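Local atomic coordinates of uncharacterized protein (Staphylococcus aureus subsp. aureus Mu50, PDB entry 4QPV), a protein that is of unknown function, belongs to the DUF1672 family and has a unique fold with a kinked-helix-beta-beta-beta repeat. Residues S17-E20 with E21-A24; D139-T142 with E143-E147; T155-T158 with E159-M163. All blocks are in the same frame, centred on the assembly; numbering follows the deposited sequence.

Interaction 1: residues S17-E20 with E21-A24; sequences SVPE and EMEA
Glu-21 and Pro-19 meet first, round a bend in the chain. The bend lies at Glu-20, whose backbone angles (phi -57°, psi -43°) are helical, while the residues before and after it are extended. It brings the carbonyl oxygen of Glu-21 back beside the proline ring. Glu-21 O lies 3.5 Å from Pro-19 CB and 3.6 Å from Pro-19 CG. These are contacts with ring carbons and not hydrogen bonds. The CA-CB bond of Glu-21 points away from 17-20. Inside the bend, Pro-19 O comes within 3.4 Å of Glu-21 N, but the angle is too poor for a bond. Pro-19 O is instead hydrogen-bonded to the hydroxyl of Thr-271.

Residues 21-23 form a short strand, paired antiparallel with strand 268-270 in a two-stranded sheet. Backbone hydrogen bonds join Glu-20 to Thr-271 just before the strand, Met-22 to Ile-269 within it, and the buried Ala-24 to Lys-267 just after it.

Met-22, a selenomethionine, carries the side-chain packing. Its chain runs on extended past CG and then bends at the selenium (chi3 -91°). The bend turns the methyl group back toward Val-18 and Pro-19. CE reaches Pro-19 CD at 3.7 Å and Pro-19 CG at 3.8 Å, so it touches two carbons of one ring. The selenium itself stays farther off, with Met-22 SE 5.3 Å from Pro-19 CD. CE also meets one branch of the valine, Val-18 CG1, at 3.9 Å. The Val-18 and Met-22 side chains cross at about a right angle. All of this is apolar contact, near the surface of the protein. Val-18 and Pro-19 are both exposed, and Met-22 is partly so.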
loop_
_atom_site.group_PDB
_atom_site.type_symbol
_atom_site.label_atom_id
_atom_site.label_comp_id
_atom_site.label_asym_id
_atom_site.label_seq_id
_atom_site.Cartn_x
_atom_site.Cartn_y
_atom_site.Cartn_z
ATOM N N SER A 17 17.885 19.830 10.408
ATOM C CA SER A 17 16.428 19.907 10.291
ATOM C C SER A 17 15.952 19.200 9.001
ATOM O O SER A 17 16.783 18.755 8.194
ATOM C CB SER A 17 15.974 21.372 10.321
ATOM O OG SER A 17 16.235 22.049 9.101
ATOM N N VAL A 18 14.620 19.080 8.814
ATOM C CA VAL A 18 14.048 18.449 7.614
ATOM C C VAL A 18 13.218 19.495 6.853
ATOM O O VAL A 18 12.272 20.038 7.428
ATOM C CB VAL A 18 13.210 17.167 7.920
ATOM C CG1 VAL A 18 12.615 16.581 6.640
ATOM C CG2 VAL A 18 14.037 16.116 8.659
ATOM N N PRO A 19 13.484 19.736 5.546
ATOM C CA PRO A 19 12.665 20.719 4.807
ATOM C C PRO A 19 11.238 20.218 4.583
ATOM O O PRO A 19 11.022 19.000 4.620
ATOM C CB PRO A 19 13.405 20.880 3.472
ATOM C CG PRO A 19 14.188 19.629 3.313
ATOM C CD PRO A 19 14.555 19.172 4.699
ATOM N N GLU A 20 10.282 21.148 4.334
ATOM C CA GLU A 20 8.869 20.853 4.077
ATOM C C GLU A 20 8.721 19.911 2.888
ATOM O O GLU A 20 7.895 18.992 2.912
ATOM C CB GLU A 20 8.077 22.152 3.805
ATOM C CG GLU A 20 6.566 21.940 3.762
ATOM C CD GLU A 20 5.719 23.134 3.359
ATOM O OE1 GLU A 20 5.708 24.138 4.109
ATOM O OE2 GLU A 20 5.019 23.040 2.325
ATOM N N GLU A 21 9.498 20.174 1.839
ATOM C CA GLU A 21 9.458 19.384 0.622
ATOM C C GLU A 21 10.860 18.957 0.245
ATOM O O GLU A 21 11.816 19.672 0.543
ATOM C CB GLU A 21 8.795 20.178 -0.509
ATOM C CG GLU A 21 7.663 19.416 -1.171
ATOM C CD GLU A 21 6.806 20.222 -2.130
ATOM O OE1 GLU A 21 7.373 20.954 -2.974
ATOM O OE2 GLU A 21 5.565 20.088 -2.061
HETATM N N MSE A 22 10.971 17.795 -0.372
HETATM C CA MSE A 22 12.201 17.189 -0.824
HETATM C C MSE A 22 11.972 16.481 -2.126
HETATM O O MSE A 22 10.836 16.065 -2.401
HETATM C CB MSE A 22 12.580 16.139 0.236
HETATM C CG MSE A 22 14.034 15.897 0.383
HETATM SE SE MSE A 22 14.187 14.680 1.875
HETATM C CE MSE A 22 14.343 15.843 3.190
ATOM N N GLU A 23 13.056 16.224 -2.873
ATOM C CA GLU A 23 12.989 15.387 -4.071
ATOM C C GLU A 23 12.595 13.970 -3.649
ATOM O O GLU A 23 13.148 13.419 -2.680
ATOM C CB GLU A 23 14.333 15.387 -4.822
ATOM C CG GLU A 23 14.627 16.742 -5.439
ATOM C CD GLU A 23 15.980 16.900 -6.096
ATOM O OE1 GLU A 23 16.431 15.955 -6.782
ATOM O OE2 GLU A 23 16.556 18.006 -5.985
ATOM N N ALA A 24 11.604 13.397 -4.331
ATOM C CA ALA A 24 11.124 12.053 -4.012
ATOM C C ALA A 24 12.243 11.002 -4.068
ATOM O O ALA A 24 12.249 10.077 -3.251
ATOM C CB ALA A 24 10.021 11.666 -4.955
#

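Interaction 2: residues D139-T142 with E143-E147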
loop_
_atom_site.group_PDB
_atom_site.type_symbol
_atom_site.label_atom_id
_atom_site.label_comp_id
_atom_site.label_asym_id
_atom_site.label_seq_id
_atom_site.Cartn_x
_atom_site.Cartn_y
_atom_site.Cartn_z
ATOM N N ASP A 139 4.503 -8.580 -10.949
ATOM C CA ASP A 139 5.972 -8.536 -10.943
ATOM C C ASP A 139 6.494 -8.151 -12.339
ATOM O O ASP A 139 7.440 -7.373 -12.440
ATOM C CB ASP A 139 6.560 -9.857 -10.461
ATOM C CG ASP A 139 6.308 -10.158 -8.980
ATOM O OD1 ASP A 139 5.875 -9.225 -8.234
ATOM O OD2 ASP A 139 6.627 -11.296 -8.543
ATOM N N ASN A 140 5.826 -8.613 -13.417
ATOM C CA ASN A 140 6.208 -8.199 -14.770
ATOM C C ASN A 140 5.994 -6.707 -14.953
ATOM O O ASN A 140 6.832 -6.060 -15.578
ATOM C CB ASN A 140 5.442 -8.949 -15.834
ATOM C CG ASN A 140 5.836 -10.387 -15.958
ATOM O OD1 ASN A 140 6.950 -10.797 -15.589
ATOM N ND2 ASN A 140 4.918 -11.182 -16.483
ATOM N N LEU A 141 4.879 -6.161 -14.413
ATOM C CA LEU A 141 4.618 -4.721 -14.492
ATOM C C LEU A 141 5.726 -3.942 -13.759
ATOM O O LEU A 141 6.216 -2.932 -14.288
ATOM C CB LEU A 141 3.222 -4.355 -13.924
ATOM C CG LEU A 141 2.850 -2.845 -13.906
ATOM C CD1 LEU A 141 2.890 -2.231 -15.330
ATOM C CD2 LEU A 141 1.474 -2.629 -13.311
ATOM N N THR A 142 6.138 -4.427 -12.567
ATOM C CA THR A 142 7.195 -3.758 -11.788
ATOM C C THR A 142 8.481 -3.651 -12.618
ATOM O O THR A 142 9.069 -2.569 -12.719
ATOM C CB THR A 142 7.456 -4.484 -10.470
ATOM O OG1 THR A 142 6.214 -4.591 -9.768
ATOM C CG2 THR A 142 8.496 -3.748 -9.605
ATOM N N GLU A 143 8.865 -4.758 -13.253
ATOM C CA GLU A 143 10.037 -4.832 -14.112
ATOM C C GLU A 143 9.927 -3.816 -15.291
ATOM O O GLU A 143 10.885 -3.092 -15.563
ATOM C CB GLU A 143 10.190 -6.267 -14.629
ATOM C CG GLU A 143 11.399 -6.458 -15.525
ATOM C CD GLU A 143 12.754 -6.271 -14.864
ATOM O OE1 GLU A 143 12.840 -6.305 -13.614
ATOM O OE2 GLU A 143 13.743 -6.121 -15.612
ATOM N N VAL A 144 8.754 -3.742 -15.950
ATOM C CA VAL A 144 8.536 -2.822 -17.083
ATOM C C VAL A 144 8.657 -1.355 -16.609
ATOM O O VAL A 144 9.234 -0.529 -17.314
ATOM C CB VAL A 144 7.188 -3.094 -17.819
ATOM C CG1 VAL A 144 6.902 -2.025 -18.883
ATOM C CG2 VAL A 144 7.175 -4.491 -18.455
ATOM N N LEU A 145 8.181 -1.044 -15.401
ATOM C CA LEU A 145 8.266 0.321 -14.878
ATOM C C LEU A 145 9.734 0.703 -14.599
ATOM O O LEU A 145 10.125 1.835 -14.865
ATOM C CB LEU A 145 7.371 0.488 -13.642
ATOM C CG LEU A 145 5.868 0.573 -14.007
ATOM C CD1 LEU A 145 5.002 0.230 -12.831
ATOM C CD2 LEU A 145 5.512 1.971 -14.575
ATOM N N LYS A 146 10.558 -0.268 -14.177
ATOM C CA LYS A 146 12.006 -0.071 -13.979
ATOM C C LYS A 146 12.693 0.148 -15.332
ATOM O O LYS A 146 13.561 1.007 -15.452
ATOM C CB LYS A 146 12.619 -1.296 -13.278
ATOM C CG LYS A 146 12.291 -1.381 -11.780
ATOM C CD LYS A 146 12.751 -2.751 -11.269
ATOM C CE LYS A 146 12.407 -2.956 -9.812
ATOM N NZ LYS A 146 12.940 -4.275 -9.341
ATOM N N GLU A 147 12.275 -0.633 -16.347
ATOM C CA GLU A 147 12.803 -0.587 -17.719
ATOM C C GLU A 147 12.651 0.789 -18.357
ATOM O O GLU A 147 13.540 1.222 -19.089
ATOM C CB GLU A 147 12.082 -1.597 -18.631
ATOM C CG GLU A 147 12.384 -3.079 -18.451
ATOM C CD GLU A 147 11.672 -3.957 -19.466
ATOM O OE1 GLU A 147 11.406 -3.464 -20.587
ATOM O OE2 GLU A 147 11.377 -5.132 -19.148
#
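Leu-141 and Leu-145 are brought together by different first torsions. In Leu-141, CG stands opposite the backbone N (chi1 178°). In Leu-145, CG is instead opposite the carbonyl carbon (chi1 -75°), and this carries CD1 back over the preceding turn. There CD1 lies 3.9 Å from Leu-141 CG and 4.1 Å from Leu-141 CD1. The two side chains cross obliquely.

Thr-142 and Lys-146 lie side by side and point the same way. The touching atoms are Thr-142 CG2 and Lys-146 CE, 4.0 Å apart. The methyl group meets only the far end of the alkyl chain. Nearer its root, Lys-146 CG lies 3.6 Å from Thr-142 O. The threonine hydroxyl is used elsewhere, in a hydrogen bond to Leu-138 O.

Both pairs are i to i+4 contacts of an amphipathic alpha-helix, 135-147. Four successive backbone bonds join 139-142 to 143-146. The one from Leu-145 N to Leu-141 O is 2.9 Å long. The bond from Glu-143 N to Asp-139 O is longer, at 3.1 Å, but straighter at its hydrogen (166°).

Asn-140 O accepts from Val-144 N, and Val-144 CG2 lies 3.3 Å from the same oxygen. On the buried side, Leu-141 and Leu-145 touch Tyr-175 of strand 175-178. Val-144 and Leu-145 meet Leu-248 and Phe-244 of helix 234-249.

Interaction 3: residues T155-T158 with E159-M163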
loop_
_atom_site.group_PDB
_atom_site.type_symbol
_atom_site.label_atom_id
_atom_site.label_comp_id
_atom_site.label_asym_id
_atom_site.label_seq_id
_atom_site.Cartn_x
_atom_site.Cartn_y
_atom_site.Cartn_z
ATOM N N THR A 155 11.010 8.537 -11.577
ATOM C CA THR A 155 11.420 7.639 -10.495
ATOM C C THR A 155 10.157 7.315 -9.736
ATOM O O THR A 155 9.139 7.999 -9.896
ATOM C CB THR A 155 12.487 8.290 -9.552
ATOM O OG1 THR A 155 11.858 9.316 -8.786
ATOM C CG2 THR A 155 13.712 8.838 -10.286
ATOM N N GLY A 156 10.230 6.348 -8.848
ATOM C CA GLY A 156 9.118 6.106 -7.947
ATOM C C GLY A 156 9.520 6.657 -6.591
ATOM O O GLY A 156 10.487 7.418 -6.479
ATOM N N TYR A 157 8.814 6.252 -5.537
ATOM C CA TYR A 157 9.261 6.538 -4.166
ATOM C C TYR A 157 10.522 5.723 -3.892
ATOM O O TYR A 157 10.761 4.764 -4.615
ATOM C CB TYR A 157 8.187 6.006 -3.211
ATOM C CG TYR A 157 7.001 6.886 -2.929
ATOM C CD1 TYR A 157 7.089 7.937 -2.013
ATOM C CD2 TYR A 157 5.736 6.545 -3.405
ATOM C CE1 TYR A 157 5.965 8.691 -1.666
ATOM C CE2 TYR A 157 4.609 7.289 -3.067
ATOM C CZ TYR A 157 4.726 8.351 -2.190
ATOM O OH TYR A 157 3.594 9.020 -1.833
ATOM N N THR A 158 11.257 5.989 -2.819
ATOM C CA THR A 158 12.333 5.087 -2.409
ATOM C C THR A 158 11.699 3.913 -1.639
ATOM O O THR A 158 10.575 4.036 -1.112
ATOM C CB THR A 158 13.374 5.787 -1.512
ATOM O OG1 THR A 158 12.737 6.145 -0.261
ATOM C CG2 THR A 158 14.028 6.997 -2.190
ATOM N N GLU A 159 12.437 2.808 -1.523
ATOM C CA GLU A 159 11.961 1.653 -0.771
ATOM C C GLU A 159 11.748 2.042 0.704
ATOM O O GLU A 159 10.745 1.638 1.296
ATOM C CB GLU A 159 12.943 0.472 -0.908
ATOM C CG GLU A 159 12.965 -0.123 -2.307
ATOM C CD GLU A 159 13.696 -1.447 -2.443
ATOM O OE1 GLU A 159 13.104 -2.489 -2.079
ATOM O OE2 GLU A 159 14.844 -1.448 -2.944
ATOM N N ASN A 160 12.649 2.856 1.297
ATOM C CA ASN A 160 12.485 3.257 2.701
ATOM C C ASN A 160 11.237 4.093 2.905
ATOM O O ASN A 160 10.524 3.893 3.888
ATOM C CB ASN A 160 13.688 4.024 3.211
ATOM C CG ASN A 160 14.799 3.151 3.700
ATOM O OD1 ASN A 160 15.929 3.246 3.234
ATOM N ND2 ASN A 160 14.501 2.285 4.649
ATOM N N ALA A 161 10.955 5.009 1.952
ATOM C CA ALA A 161 9.768 5.855 2.062
ATOM C C ALA A 161 8.494 5.000 2.080
ATOM O O ALA A 161 7.631 5.235 2.924
ATOM C CB ALA A 161 9.718 6.855 0.902
ATOM N N ILE A 162 8.378 4.001 1.182
ATOM C CA ILE A 162 7.135 3.204 1.156
ATOM C C ILE A 162 7.022 2.306 2.415
ATOM O O ILE A 162 5.918 2.131 2.938
ATOM C CB ILE A 162 6.953 2.386 -0.156
ATOM C CG1 ILE A 162 7.999 1.287 -0.309
ATOM C CG2 ILE A 162 6.882 3.300 -1.429
ATOM C CD1 ILE A 162 7.749 0.320 -1.451
HETATM N N MSE A 163 8.154 1.776 2.894
HETATM C CA MSE A 163 8.142 0.892 4.069
HETATM C C MSE A 163 7.773 1.655 5.340
HETATM O O MSE A 163 6.970 1.151 6.140
HETATM C CB MSE A 163 9.498 0.188 4.243
HETATM C CG MSE A 163 9.729 -0.917 3.218
HETATM SE SE MSE A 163 8.352 -2.336 3.228
HETATM C CE MSE A 163 8.006 -2.287 1.377
#
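Tyr-157 and Ile-162 cross at a slant, bracketing an N-cap at Thr-158. Together they form a hydrophobic staple: the residue before the cap packs on the fourth residue of helix 159-165. Ile-162 CG2 is the touching branch. It lies 3.5 Å from Tyr-157 CB, 3.9 Å from CG and 4.0 Å from CD2 of the same tyrosine, at the root of the ring. On the other ortho carbon, Tyr-157 CD1 is 4.1 Å from Ala-161 CB. Both methyl groups approach the ring obliquely. The far end of the tyrosine is held by a hydrogen bond from OH to Pro-274 O, and Phe-226 packs edge-to-face with the ring.

Thr-158 turns its hydroxyl into the helix start. OG1 sits between the backbone N and the carbonyl carbon (chi1 66°), which aims it at the first turn. It accepts from Ala-161 N at 3.1 Å, with 156° at the hydrogen. The same hydroxyl is hydrogen-bonded to Tyr-27 O, so two partners fix its rotation. The first helical backbone bond runs from Ile-162 N to Thr-158 O. Beside the cap, Ala-161 CB presses to 3.3 Å from Thr-158 OG1.

Overall arrangement
The three contacts follow one another along the chain. None nests within or crosses another, and each joins adjoining residues without closing a long loop. Interaction 1 lies at the modelled N terminus and includes strand 21-23, which pairs with 268-270. Interaction 2 lies within helix 135-147, its centre about 28 Å from that of interaction 1. The chain then passes through strand 154-155 into interaction 3, at the start of helix 159-165. Interactions 2 and 3 do not touch, with nearest atoms about 7 Å apart. Interactions 1 and 3 do: Ala-24 O packs 3.7 Å from Thr-158 CG2, joining the N-terminal segment to that helix start.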